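PDB 3SBU: DUF4348 domain-containing protein from Bacteroides fragilis, which is of unknown function but has an NTF2-like, cystatin-like fold, belongs to the DUF4348 family and is probably made as a lipoprotein. Local coordinates for the interface of chains A and B. Coordinates in Å, arbitrary orientation; residue numbers count along the deposited sequence, not the author numbering. Chains: chain A/B, Hypothetical ntf2-like protein.

The interface of chains A and B. Residues chain A 201-202; chain B 122, 146, 152.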
loop_
_atom_site.group_PDB
_atom_site.type_symbol
_atom_site.label_atom_id
_atom_site.label_comp_id
_atom_site.label_asym_id
_atom_site.label_seq_id
_atom_site.Cartn_x
_atom_site.Cartn_y
_atom_site.Cartn_z
ATOM N N ALA A 201 -2.410 6.815 -5.161
ATOM C CA ALA A 201 -2.831 5.439 -4.949
ATOM C C ALA A 201 -2.397 4.870 -3.579
ATOM O O ALA A 201 -3.084 4.003 -3.040
ATOM C CB ALA A 201 -2.276 4.562 -6.066
ATOM N N PHE A 202 -1.256 5.326 -3.037
ATOM C CA PHE A 202 -0.675 4.803 -1.795
ATOM C C PHE A 202 -0.935 5.667 -0.572
ATOM O O PHE A 202 -0.726 5.201 0.550
ATOM C CB PHE A 202 0.847 4.681 -1.976
ATOM C CG PHE A 202 1.295 3.456 -2.731
ATOM C CD1 PHE A 202 1.534 2.257 -2.063
ATOM C CD2 PHE A 202 1.431 3.485 -4.116
ATOM C CE1 PHE A 202 1.907 1.113 -2.767
ATOM C CE2 PHE A 202 1.828 2.349 -4.820
ATOM C CZ PHE A 202 2.060 1.167 -4.141
ATOM N N ARG B 122 1.067 -4.219 -3.286
ATOM C CA ARG B 122 1.041 -3.289 -4.442
ATOM C C ARG B 122 2.479 -2.947 -4.909
ATOM O O ARG B 122 2.827 -1.805 -5.203
ATOM C CB ARG B 122 0.232 -2.031 -4.121
ATOM C CG ARG B 122 -1.230 -2.373 -3.809
ATOM C CD ARG B 122 -2.075 -1.145 -3.618
ATOM N NE ARG B 122 -1.824 -0.469 -2.348
ATOM C CZ ARG B 122 -2.463 0.633 -1.965
ATOM N NH1 ARG B 122 -3.380 1.185 -2.753
ATOM N NH2 ARG B 122 -2.188 1.197 -0.793
ATOM N N ILE B 146 3.830 -0.543 -7.480
ATOM C CA ILE B 146 3.077 -0.660 -8.726
ATOM C C ILE B 146 2.903 0.767 -9.341
ATOM O O ILE B 146 2.726 1.741 -8.609
ATOM C CB ILE B 146 1.732 -1.384 -8.436
ATOM C CG1 ILE B 146 1.067 -1.922 -9.725
ATOM C CG2 ILE B 146 0.777 -0.565 -7.534
ATOM C CD1 ILE B 146 0.219 -3.068 -9.463
ATOM N N GLU B 152 -3.306 -1.998 -11.534
ATOM C CA GLU B 152 -3.352 -1.778 -10.092
ATOM C C GLU B 152 -4.759 -1.955 -9.498
ATOM O O GLU B 152 -4.888 -2.709 -8.539
ATOM C CB GLU B 152 -2.785 -0.385 -9.734
ATOM C CG GLU B 152 -2.950 -0.017 -8.273
ATOM C CD GLU B 152 -2.284 1.273 -7.842
ATOM O OE1 GLU B 152 -2.160 2.198 -8.678
ATOM O OE2 GLU B 152 -1.879 1.350 -6.660
#
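The C-terminal end of helix 196-201 in chain A, A:Ala201 with A:Phe202 just beyond it, meets B:Arg122, B:Glu152 and B:Ile146 of the other copy. B:Arg122 donates from the guanidinium NH1 to the backbone O of A:Ala201, at 2.8 Å. The bond is strongly bent, 120° at the hydrogen. NH1 lies above the carbonyl plane, and the oxygen is well out of the guanidinium plane, so the geometry is far from ideal. A helix C-terminus would be expected to attract a positive group here.

The side chains of B:Arg122 and A:Phe202 run past each other in opposite directions. The arginine chain bends at chi3 (-74°), and its tip turns to the helix end while its base meets the ring tip. A:Phe202 CZ lies 3.7 Å from B:Arg122 CB. The backbone O of B:Arg122 lies in the ring plane at its edge, 3.2 Å from A:Phe202 CZ. The O of B:Ile146 is also at the edge, 3.9 Å from A:Phe202 CE2. The methyl CG2 of B:Ile146 adds a looser contact, 4.0 Å from A:Phe202 CZ.

B:Glu152 reaches out extended, and its carboxylate meets the A:Ala201 methyl. B:Glu152 OE2 is 3.3 Å from A:Ala201 CB.

The patch hides 178 Å² in total. It is part of an interface that is not an exact two-fold, and it may reflect crystal packing. On chain B, loop residues B:Arg122 and B:Ile146 lie beside B:Glu152, which begins helix 152-163.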